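Local coordinates for protein putative oxidoreductase YfjR (Streptomyces aurantiacus, PDB 4OQZ) that probably reduces imines to amines with NADPH as cofactor, as an S-selective imine reductase built from a Rossmann domain and a helical C-terminal domain, at residues 70-73 against 74-78; 171-174 against 175-179. All coordinates share one frame; numbering follows the deposited sequence.

Interaction 1. Residues 70-73 against 74-78; sequences DAMY and GVLEG
Met72 and Leu76, one helical turn apart, meet through the ends of their side chains: Met72 SD lies 3.8 Å from Leu76 CD1, and the Met72 methyl CE comes as near to the same branch, with Leu76 CD2 only slightly farther off. The thioether reaches these methyls because CG stands anti to the backbone N of Met72 (chi1 -166°) and the chain then bends at chi2. Leu76 CD1 also rests against the backbone, 3.4 Å from Met72 O. That carbonyl takes two weak bonds. Leu76 N reaches Met72 O at 3.3 Å, almost straight at 171°. Val75 N lies 3.2 Å from Met72 O, its bond bent to 120°. Gly74 N adds a weak bond to Ala71 O at 3.4 Å, so this turn is weakly bonded throughout. Next in the chain, Glu77 centres an inverse gamma turn, in which Gly78 N bonds weakly to Leu76 O. The Glu77 CB passes 3.3 Å from Tyr73 O before the carboxylate leads away. Farther out, Met72 packs on Leu88 and Asn90 of strand 87-90 and on Val106 of helix 96-108, while Leu76 touches Val83 and Leu109. This turn belongs to helix 69-75 of the beta-alpha-beta unit, between strands 61-64 and 87-90, in the Rossmann-type domain.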
# COMPACT_ATOMS: atom_id res chain seq x y z
N ASP A 70 16.30 6.01 -23.84
CA ASP A 70 16.15 6.68 -25.14
C ASP A 70 17.03 7.94 -25.24
O ASP A 70 17.53 8.25 -26.32
CB ASP A 70 14.68 7.05 -25.40
CG ASP A 70 14.11 6.48 -26.67
OD1 ASP A 70 13.70 5.30 -26.67
OD2 ASP A 70 14.04 7.23 -27.68
N ALA A 71 17.21 8.66 -24.11
CA ALA A 71 18.03 9.87 -24.02
C ALA A 71 19.52 9.54 -23.99
O ALA A 71 20.33 10.38 -24.38
CB ALA A 71 17.64 10.67 -22.78
N MET A 72 19.88 8.32 -23.54
CA MET A 72 21.26 7.81 -23.44
C MET A 72 21.95 7.68 -24.80
O MET A 72 23.14 7.99 -24.90
CB MET A 72 21.28 6.46 -22.69
CG MET A 72 22.65 6.01 -22.24
SD MET A 72 23.35 4.74 -23.30
CE MET A 72 24.61 4.10 -22.24
N TYR A 73 21.22 7.24 -25.84
CA TYR A 73 21.73 7.07 -27.20
C TYR A 73 22.17 8.37 -27.88
O TYR A 73 22.96 8.34 -28.83
CB TYR A 73 20.74 6.30 -28.09
CG TYR A 73 20.43 4.91 -27.57
CD1 TYR A 73 21.25 3.83 -27.88
CD2 TYR A 73 19.33 4.68 -26.75
CE1 TYR A 73 20.99 2.55 -27.39
CE2 TYR A 73 19.06 3.41 -26.24
CZ TYR A 73 19.89 2.35 -26.57
OH TYR A 73 19.61 1.09 -26.08
N GLY A 74 21.65 9.50 -27.37
CA GLY A 74 21.98 10.84 -27.82
C GLY A 74 23.33 11.29 -27.32
O GLY A 74 24.11 11.88 -28.08
N VAL A 75 23.63 11.00 -26.02
CA VAL A 75 24.92 11.32 -25.39
C VAL A 75 26.04 10.57 -26.14
O VAL A 75 27.01 11.17 -26.60
CB VAL A 75 24.89 11.01 -23.86
CG1 VAL A 75 26.30 10.89 -23.27
CG2 VAL A 75 24.09 12.07 -23.11
N LEU A 76 25.83 9.26 -26.35
CA LEU A 76 26.76 8.36 -27.04
C LEU A 76 26.88 8.61 -28.56
O LEU A 76 27.83 8.12 -29.16
CB LEU A 76 26.38 6.90 -26.74
CG LEU A 76 26.95 6.28 -25.44
CD1 LEU A 76 26.32 6.87 -24.19
CD2 LEU A 76 26.74 4.78 -25.42
N GLU A 77 25.95 9.39 -29.16
CA GLU A 77 25.91 9.71 -30.59
C GLU A 77 27.10 10.55 -31.12
O GLU A 77 26.94 11.73 -31.45
CB GLU A 77 24.55 10.33 -30.98
CG GLU A 77 24.02 9.84 -32.31
CD GLU A 77 23.43 10.89 -33.23
OE1 GLU A 77 22.99 11.95 -32.74
OE2 GLU A 77 23.40 10.64 -34.46
N GLY A 78 28.26 9.90 -31.24
CA GLY A 78 29.50 10.51 -31.72
C GLY A 78 30.66 10.33 -30.75
O GLY A 78 31.80 10.68 -31.07

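Interaction 2. Residues 171-174 against 175-179; sequences LNMV and VFWPA
Asn172 O is gripped by two backbone donors of the next turn. Phe176 N, 2.9 Å from Asn172 O, lies in the carbonyl plane and makes a nearly straight bond (168°), whereas Val175 N, 3.3 Å from Asn172 O, sits well above that plane. These bonds run inside the long helix 163-191 of the C-terminal domain; here the helix is buried, and the second subunit packs against it. One residue on, Trp177 N bonds to Met173 O at 3.2 Å, and the two side chains follow the same i to i+4 spacing in a Met-aromatic contact. Met173 CG is anti to its carbonyl carbon (chi1 -59°), and bends at chi2 and chi3 fold the chain back so that the methyl CE settles over one face of the indole, toward its rim, 3.5 Å from Trp177 CE2. The sulfur is farther off and oblique to the five-membered ring. Met173 CE also touches Phe176 CD2 at 3.8 Å, so one methyl is shared by two aromatic side chains. Phe176 CD2 itself lies above the same indole face. Trp177 NE1 bonds to Ser240 OG of the second subunit; Phe265 and Phe278 of that subunit meet the ring, and its Phe214 meets Phe176 edge-to-face. Pro178 has no N-H to give, and the helix kinks there: where a bond to Val174 O would form, the proline ring intrudes, its CG 3.0 Å and its CD 3.1 Å from Val174 O.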
# COMPACT_ATOMS: atom_id res chain seq x y z
N LEU A 171 8.95 -3.19 -9.72
CA LEU A 171 8.27 -3.96 -8.67
C LEU A 171 8.03 -3.06 -7.49
O LEU A 171 6.95 -3.08 -6.90
CB LEU A 171 9.11 -5.20 -8.29
CG LEU A 171 8.60 -6.62 -8.62
CD1 LEU A 171 7.44 -6.64 -9.63
CD2 LEU A 171 9.72 -7.51 -9.07
N ASN A 172 9.02 -2.20 -7.18
CA ASN A 172 8.90 -1.20 -6.13
C ASN A 172 7.81 -0.15 -6.47
O ASN A 172 7.00 0.20 -5.61
CB ASN A 172 10.25 -0.49 -5.94
CG ASN A 172 10.27 0.42 -4.75
OD1 ASN A 172 9.85 1.59 -4.79
ND2 ASN A 172 10.73 -0.11 -3.63
N MET A 173 7.81 0.38 -7.70
CA MET A 173 6.89 1.43 -8.14
C MET A 173 5.45 0.90 -8.27
O MET A 173 4.51 1.65 -8.02
CB MET A 173 7.39 2.08 -9.44
CG MET A 173 8.78 2.72 -9.36
SD MET A 173 9.31 3.51 -7.79
CE MET A 173 8.25 4.83 -7.72
N VAL A 174 5.29 -0.41 -8.58
CA VAL A 174 4.02 -1.15 -8.62
C VAL A 174 3.29 -1.03 -7.28
O VAL A 174 2.08 -1.00 -7.24
CB VAL A 174 4.26 -2.63 -9.01
CG1 VAL A 174 3.26 -3.58 -8.37
CG2 VAL A 174 4.26 -2.81 -10.52
N VAL A 175 4.04 -1.01 -6.21
CA VAL A 175 3.56 -0.94 -4.86
C VAL A 175 3.46 0.52 -4.38
O VAL A 175 2.44 0.90 -3.80
CB VAL A 175 4.51 -1.78 -3.98
CG1 VAL A 175 4.32 -1.47 -2.50
CG2 VAL A 175 4.35 -3.27 -4.25
N PHE A 176 4.52 1.31 -4.56
CA PHE A 176 4.59 2.70 -4.08
C PHE A 176 3.48 3.62 -4.60
O PHE A 176 2.76 4.24 -3.82
CB PHE A 176 5.95 3.31 -4.45
CG PHE A 176 6.10 4.74 -4.01
CD1 PHE A 176 6.38 5.05 -2.68
CD2 PHE A 176 5.93 5.79 -4.91
CE1 PHE A 176 6.48 6.37 -2.26
CE2 PHE A 176 6.03 7.11 -4.48
CZ PHE A 176 6.30 7.39 -3.16
N TRP A 177 3.37 3.73 -5.91
CA TRP A 177 2.37 4.64 -6.53
C TRP A 177 0.95 4.36 -6.09
O TRP A 177 0.35 5.30 -5.57
CB TRP A 177 2.51 4.67 -8.04
CG TRP A 177 3.81 5.21 -8.54
CD1 TRP A 177 4.64 4.60 -9.44
CD2 TRP A 177 4.37 6.51 -8.30
NE1 TRP A 177 5.67 5.44 -9.77
CE2 TRP A 177 5.52 6.62 -9.11
CE3 TRP A 177 3.93 7.64 -7.59
CZ2 TRP A 177 6.33 7.77 -9.11
CZ3 TRP A 177 4.72 8.78 -7.59
CH2 TRP A 177 5.92 8.83 -8.32
N PRO A 178 0.45 3.09 -6.12
CA PRO A 178 -0.90 2.81 -5.59
C PRO A 178 -1.00 3.00 -4.10
O PRO A 178 -2.06 3.41 -3.65
CB PRO A 178 -1.13 1.33 -5.95
CG PRO A 178 -0.17 1.04 -7.05
CD PRO A 178 1.04 1.86 -6.70
N ALA A 179 0.05 2.66 -3.31
CA ALA A 179 0.01 2.88 -1.87
C ALA A 179 -0.21 4.36 -1.60
O ALA A 179 -1.14 4.75 -0.88
CB ALA A 179 1.30 2.42 -1.23

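Both contacts are local, each joining residues up to one helical turn apart, and in each a methionine reaches the side chain four positions on: leucine in interaction 1, tryptophan in interaction 2. They lie in different domains, with centres 29 Å apart and nearest atoms about 17 Å apart, and do not touch. Interaction 1 sits toward the periphery, 22 Å from the chain centre, in the probable NADP-binding domain; Val75 comes near, without touching, the glycine-rich pattern of Gly9, Gly11 and Gly14, which probably belongs to the cofactor site. Interaction 2 is 9 Å from that centre, and there the helix meets the second subunit, whereas no other chain touches residues 70-78.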